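Local coordinates for Fe(2+) transporter FeoB (Escherichia coli, PDB 3I8S), which takes up ferrous iron across the inner membrane in a GTP-driven process, probably coupling GTP binding by its cytosolic N-terminal domain to channel opening, at residues A231-R234 and N235-D239; P240-H243 and I244-R248. All coordinates share one frame; numbering follows the deposited sequence.

Interaction 1 (A231-R234 and N235-D239); sequences ARLR and NEMDD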
ATOM      1  N   ALA A 231      -3.120 -12.770 -25.221  1.00 21.71           N
ATOM      2  CA  ALA A 231      -2.664 -13.547 -26.369  1.00 21.91           C
ATOM      3  C   ALA A 231      -1.400 -12.955 -26.971  1.00 21.92           C
ATOM      4  O   ALA A 231      -0.404 -13.659 -27.185  1.00 21.00           O
ATOM      5  CB  ALA A 231      -3.757 -13.635 -27.423  1.00 22.60           C
ATOM      6  N   ARG A 232      -1.424 -11.646 -27.194  1.00 21.55           N
ATOM      7  CA  ARG A 232      -0.246 -10.932 -27.640  1.00 22.52           C
ATOM      8  C   ARG A 232       0.943 -11.141 -26.681  1.00 21.56           C
ATOM      9  O   ARG A 232       2.075 -11.455 -27.108  1.00 22.23           O
ATOM     10  CB  ARG A 232      -0.563  -9.450 -27.791  1.00 22.24           C
ATOM     11  CG  ARG A 232      -1.517  -9.167 -28.928  1.00 24.20           C
ATOM     12  CD  ARG A 232      -1.544  -7.694 -29.301  1.00 24.25           C
ATOM     13  NE  ARG A 232      -2.248  -6.902 -28.292  1.00 24.34           N
ATOM     14  CZ  ARG A 232      -3.575  -6.775 -28.217  1.00 26.06           C
ATOM     15  NH1 ARG A 232      -4.389  -7.376 -29.077  1.00 24.79           N
ATOM     16  NH2 ARG A 232      -4.108  -6.046 -27.261  1.00 25.25           N
ATOM     17  N   LEU A 233       0.699 -10.952 -25.389  1.00 21.21           N
ATOM     18  CA  LEU A 233       1.787 -11.052 -24.394  1.00 21.38           C
ATOM     19  C   LEU A 233       2.384 -12.458 -24.335  1.00 20.88           C
ATOM     20  O   LEU A 233       3.589 -12.631 -24.212  1.00 19.71           O
ATOM     21  CB  LEU A 233       1.294 -10.640 -23.028  1.00 21.42           C
ATOM     22  CG  LEU A 233       1.140  -9.118 -22.903  1.00 22.48           C
ATOM     23  CD1 LEU A 233       0.334  -8.749 -21.659  1.00 23.68           C
ATOM     24  CD2 LEU A 233       2.482  -8.445 -22.864  1.00 21.45           C
ATOM     25  N   ARG A 234       1.523 -13.467 -24.443  1.00 19.75           N
ATOM     26  CA  ARG A 234       1.975 -14.849 -24.449  1.00 21.15           C
ATOM     27  C   ARG A 234       2.837 -15.180 -25.662  1.00 20.03           C
ATOM     28  O   ARG A 234       3.755 -15.994 -25.583  1.00 20.09           O
ATOM     29  CB  ARG A 234       0.780 -15.791 -24.290  1.00 20.40           C
ATOM     30  CG  ARG A 234       0.285 -15.742 -22.861  1.00 22.58           C
ATOM     31  CD  ARG A 234      -1.053 -16.414 -22.615  1.00 24.48           C
ATOM     32  NE  ARG A 234      -1.377 -16.287 -21.170  1.00 28.21           N
ATOM     33  CZ  ARG A 234      -2.601 -16.383 -20.647  1.00 30.02           C
ATOM     34  NH1 ARG A 234      -3.663 -16.530 -21.428  1.00 30.85           N
ATOM     35  NH2 ARG A 234      -2.763 -16.270 -19.333  1.00 31.91           N
ATOM     36  N   ASN A 235       2.562 -14.531 -26.779  1.00 21.46           N
ATOM     37  CA  ASN A 235       3.428 -14.673 -27.950  1.00 22.26           C
ATOM     38  C   ASN A 235       4.812 -14.010 -27.737  1.00 22.98           C
ATOM     39  O   ASN A 235       5.856 -14.527 -28.175  1.00 22.44           O
ATOM     40  CB  ASN A 235       2.778 -14.065 -29.169  1.00 22.12           C
ATOM     41  CG  ASN A 235       3.677 -14.153 -30.379  1.00 24.00           C
ATOM     42  OD1 ASN A 235       3.996 -15.251 -30.857  1.00 24.22           O
ATOM     43  ND2 ASN A 235       4.145 -13.007 -30.846  1.00 29.12           N
ATOM     44  N   GLU A 236       4.792 -12.861 -27.080  1.00 23.58           N
ATOM     45  CA  GLU A 236       5.995 -12.048 -26.802  1.00 25.87           C
ATOM     46  C   GLU A 236       6.905 -12.586 -25.692  1.00 25.86           C
ATOM     47  O   GLU A 236       8.117 -12.395 -25.729  1.00 26.69           O
ATOM     48  CB  GLU A 236       5.574 -10.613 -26.422  1.00 25.41           C
ATOM     49  CG  GLU A 236       5.068  -9.807 -27.608  1.00 28.07           C
ATOM     50  CD  GLU A 236       3.854  -8.926 -27.293  1.00 29.68           C
ATOM     51  OE1 GLU A 236       3.728  -8.428 -26.165  1.00 32.26           O
ATOM     52  OE2 GLU A 236       2.989  -8.759 -28.190  1.00 39.17           O
ATOM     53  N   MET A 237       6.350 -13.241 -24.690  1.00 26.18           N
ATOM     54  CA  MET A 237       7.196 -13.722 -23.597  1.00 27.52           C
ATOM     55  C   MET A 237       6.657 -14.991 -22.946  1.00 26.75           C
ATOM     56  O   MET A 237       5.472 -15.304 -23.091  1.00 24.69           O
ATOM     57  CB  MET A 237       7.313 -12.618 -22.536  1.00 27.25           C
ATOM     58  CG  MET A 237       6.018 -12.268 -21.914  1.00 28.78           C
ATOM     59  SD  MET A 237       6.080 -10.823 -20.835  1.00 31.75           S
ATOM     60  CE  MET A 237       6.160  -9.506 -22.001  1.00 29.34           C
ATOM     61  N   ASP A 238       7.533 -15.673 -22.203  1.00 26.59           N
ATOM     62  CA  ASP A 238       7.161 -16.801 -21.350  1.00 28.01           C
ATOM     63  C   ASP A 238       6.452 -16.263 -20.099  1.00 28.72           C
ATOM     64  O   ASP A 238       6.985 -15.393 -19.404  1.00 29.44           O
ATOM     65  CB  ASP A 238       8.400 -17.623 -20.921  1.00 28.40           C
ATOM     66  CG  ASP A 238       9.061 -18.405 -22.078  1.00 30.08           C
ATOM     67  OD1 ASP A 238       8.368 -18.881 -23.016  1.00 29.78           O
ATOM     68  OD2 ASP A 238      10.305 -18.601 -22.021  1.00 34.53           O
ATOM     69  N   ASP A 239       5.247 -16.754 -19.828  1.00 29.15           N
ATOM     70  CA  ASP A 239       4.514 -16.439 -18.588  1.00 29.32           C
ATOM     71  C   ASP A 239       4.485 -14.940 -18.214  1.00 29.20           C
ATOM     72  O   ASP A 239       5.110 -14.485 -17.219  1.00 27.19           O
ATOM     73  CB  ASP A 239       5.045 -17.265 -17.411  1.00 29.93           C
ATOM     74  CG  ASP A 239       4.054 -17.299 -16.234  1.00 32.29           C
ATOM     75  OD1 ASP A 239       3.009 -16.559 -16.261  1.00 30.78           O
ATOM     76  OD2 ASP A 239       4.326 -18.091 -15.281  1.00 40.23           O
TER

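Interaction 2 (P240-H243 and I244-R248); sequences PALH and IADAR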
ATOM      1  N   PRO A 240       3.725 -14.163 -18.980  1.00 29.02           N
ATOM      2  CA  PRO A 240       3.671 -12.730 -18.662  1.00 29.17           C
ATOM      3  C   PRO A 240       3.234 -12.445 -17.225  1.00 28.60           C
ATOM      4  O   PRO A 240       3.749 -11.530 -16.609  1.00 27.48           O
ATOM      5  CB  PRO A 240       2.700 -12.147 -19.706  1.00 29.99           C
ATOM      6  CG  PRO A 240       2.368 -13.224 -20.640  1.00 28.29           C
ATOM      7  CD  PRO A 240       2.897 -14.540 -20.135  1.00 29.20           C
ATOM      8  N   ALA A 241       2.319 -13.241 -16.672  1.00 29.41           N
ATOM      9  CA  ALA A 241       1.789 -12.972 -15.316  1.00 29.31           C
ATOM     10  C   ALA A 241       2.895 -13.098 -14.284  1.00 29.63           C
ATOM     11  O   ALA A 241       2.974 -12.321 -13.343  1.00 30.11           O
ATOM     12  CB  ALA A 241       0.623 -13.916 -14.978  1.00 29.28           C
ATOM     13  N   LEU A 242       3.788 -14.050 -14.513  1.00 29.11           N
ATOM     14  CA  LEU A 242       4.936 -14.248 -13.651  1.00 29.40           C
ATOM     15  C   LEU A 242       5.968 -13.138 -13.819  1.00 29.70           C
ATOM     16  O   LEU A 242       6.672 -12.801 -12.855  1.00 29.14           O
ATOM     17  CB  LEU A 242       5.578 -15.579 -13.972  1.00 29.40           C
ATOM     18  CG  LEU A 242       6.714 -16.136 -13.121  1.00 29.85           C
ATOM     19  CD1 LEU A 242       6.475 -15.873 -11.655  1.00 32.37           C
ATOM     20  CD2 LEU A 242       6.875 -17.638 -13.398  1.00 31.21           C
ATOM     21  N   HIS A 243       6.084 -12.579 -15.029  1.00 29.03           N
ATOM     22  CA  HIS A 243       6.976 -11.418 -15.212  1.00 28.68           C
ATOM     23  C   HIS A 243       6.539 -10.201 -14.398  1.00 28.38           C
ATOM     24  O   HIS A 243       7.383  -9.434 -13.919  1.00 27.51           O
ATOM     25  CB  HIS A 243       7.084 -11.009 -16.681  1.00 28.99           C
ATOM     26  CG  HIS A 243       7.963 -11.901 -17.496  1.00 29.76           C
ATOM     27  ND1 HIS A 243       9.286 -11.612 -17.760  1.00 35.92           N
ATOM     28  CD2 HIS A 243       7.702 -13.068 -18.121  1.00 29.12           C
ATOM     29  CE1 HIS A 243       9.800 -12.564 -18.518  1.00 34.14           C
ATOM     30  NE2 HIS A 243       8.859 -13.466 -18.744  1.00 33.64           N
ATOM     31  N   ILE A 244       5.231  -9.993 -14.284  1.00 27.60           N
ATOM     32  CA  ILE A 244       4.665  -8.910 -13.450  1.00 27.79           C
ATOM     33  C   ILE A 244       5.119  -9.134 -12.017  1.00 28.05           C
ATOM     34  O   ILE A 244       5.729  -8.266 -11.418  1.00 25.78           O
ATOM     35  CB  ILE A 244       3.125  -8.836 -13.536  1.00 28.04           C
ATOM     36  CG1 ILE A 244       2.663  -8.509 -14.948  1.00 29.08           C
ATOM     37  CG2 ILE A 244       2.549  -7.752 -12.575  1.00 27.76           C
ATOM     38  CD1 ILE A 244       1.115  -8.660 -15.159  1.00 27.61           C
ATOM     39  N   ALA A 245       4.873 -10.332 -11.493  1.00 28.36           N
ATOM     40  CA  ALA A 245       5.231 -10.651 -10.099  1.00 28.34           C
ATOM     41  C   ALA A 245       6.731 -10.556  -9.866  1.00 28.46           C
ATOM     42  O   ALA A 245       7.159  -9.977  -8.856  1.00 28.18           O
ATOM     43  CB  ALA A 245       4.695 -12.040  -9.704  1.00 28.78           C
ATOM     44  N   ASP A 246       7.521 -11.077 -10.812  1.00 27.73           N
ATOM     45  CA  ASP A 246       8.974 -11.150 -10.677  1.00 28.10           C
ATOM     46  C   ASP A 246       9.565  -9.723 -10.655  1.00 26.83           C
ATOM     47  O   ASP A 246      10.457  -9.437  -9.865  1.00 26.90           O
ATOM     48  CB  ASP A 246       9.600 -12.011 -11.801  1.00 29.03           C
ATOM     49  CG  ASP A 246       9.562 -13.532 -11.497  1.00 34.30           C
ATOM     50  OD1 ASP A 246       9.385 -13.928 -10.321  1.00 40.65           O
ATOM     51  OD2 ASP A 246       9.737 -14.350 -12.439  1.00 41.96           O
ATOM     52  N   ALA A 247       9.035  -8.829 -11.496  1.00 25.83           N
ATOM     53  CA  ALA A 247       9.468  -7.413 -11.487  1.00 25.85           C
ATOM     54  C   ALA A 247       9.295  -6.827 -10.071  1.00 25.35           C
ATOM     55  O   ALA A 247      10.180  -6.152  -9.552  1.00 22.58           O
ATOM     56  CB  ALA A 247       8.696  -6.575 -12.510  1.00 26.09           C
ATOM     57  N   ARG A 248       8.154  -7.112  -9.446  1.00 23.93           N
ATOM     58  CA  ARG A 248       7.882  -6.605  -8.086  1.00 24.92           C
ATOM     59  C   ARG A 248       8.857  -7.134  -7.075  1.00 22.93           C
ATOM     60  O   ARG A 248       9.470  -6.365  -6.339  1.00 22.28           O
ATOM     61  CB  ARG A 248       6.436  -6.902  -7.662  1.00 24.86           C
ATOM     62  CG  ARG A 248       5.460  -6.126  -8.480  1.00 25.02           C
ATOM     63  CD  ARG A 248       4.014  -6.635  -8.324  1.00 27.29           C
ATOM     64  NE  ARG A 248       3.130  -5.884  -9.193  1.00 27.74           N
ATOM     65  CZ  ARG A 248       1.850  -6.205  -9.389  1.00 32.90           C
ATOM     66  NH1 ARG A 248       1.337  -7.260  -8.780  1.00 32.38           N
ATOM     67  NH2 ARG A 248       1.102  -5.471 -10.188  1.00 33.13           N
TER

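Interaction 1 (A231-R234 and N235-D239)
Leu-233 and Met-237, one helical turn apart, run side by side in the same direction and form the apolar part of this contact, with CD2 of Leu-233 3.9 Å from CE of Met-237. The methionine chain bends at its last torsion (chi3 75°), which turns the terminal methyl back toward the leucine.

The polar part is built around backbone carbonyls. Asn-235 N donates to Ala-231 O, Glu-236 N to Arg-232 O, and Met-237 N to Leu-233 O (2.9 Å). This last bond carries the helical pattern onto the first residue to leave helical geometry.

The chain of Glu-236 bends at chi2 (140°) and folds back over the preceding turn. Its OE2 faces Arg-232 O, two acceptors 3.0 Å apart, an approach that is probably somewhat unfavourable. OE1 lies 3.5 Å from CD2 of Leu-233. Arg-232 makes no charged contact with this carboxylate; its bent chain leads away to a salt bridge with Glu-184.

The contact is thus the C-terminal end of helix 226-236 in the FeoB cytosolic helical domain, with Leu-233 and Met-237 packed on Pro-180 of helix 179-191 and Leu-233 also meeting Pro-240 of helix 240-259.

Interaction 2 (P240-H243 and I244-R248)
The carboxylate of Asp-246 meets Leu-242 obliquely, one helical turn back. OD2 lies 3.6 Å from Leu-242 CG, and CD1 of the leucine is equally distant, 3.7 Å, from both carboxylate oxygens. Leu-242 reaches it because its CG swings anti to the backbone nitrogen (chi1 -173°), toward the following turn. The second flat group, the guanidinium of Arg-248, packs within 244-248: CG2 of Ile-244, a methyl one turn earlier, covers one face, 3.5 Å above the plane and over its centre. CG2 stands anti to the isoleucine N, whereas CG1, anti to the carbonyl carbon (chi1 -63°), comes 3.6 Å from Pro-240 O. The guanidinium nitrogens have partners outside the contact: NH1 a salt bridge to Glu-210 and a hydrogen bond to Tyr-103, NE a hydrogen bond to Tyr-177, NH2 one to Gln-207. Four partners on three nitrogens limit the rotation of this buried group.

This is the opening of helix 240-259 in the helical domain that accompanies the G domain of FeoB. Asp-239 serves as N-cap, its OD1 accepting from Leu-242 N, and Pro-240 fills the first helical position, where its lack of an N-H costs no bond. From there the i to i+4 ladder proceeds: Ile-244 N to Pro-240 O, a weak Ala-245 N to Ala-241 O, Asp-246 N to Leu-242 O at 2.8 Å, and Ala-247 N to His-243 O. Leu-242 O also has CB of Asp-246 against it at 3.2 Å. On the buried side Pro-240 and Ile-244 pack against Leu-181 of helix 179-191, and Ile-244 extends to Leu-209 of helix 198-210.

Overall arrangement
Followed from the N terminus, the chain reaches the two contacts in series: interaction 1 ends at Asp-239 and interaction 2 begins with the next residue, so they neither nest nor cross. Each is local and closes no long loop: interaction 1 takes in the end of a helix and the turn after it, interaction 2 the first turns of the next helix. The link redirects the chain and brings their centres about 12 Å apart. Leu-233 CB rests 3.7 Å from CG of Pro-240, and Met-237 SD packs 3.9 Å from CD2 of His-243. The turn 237-239 and the start of helix 240-259 thus join helix 226-236 to helices 179-191 and 198-210.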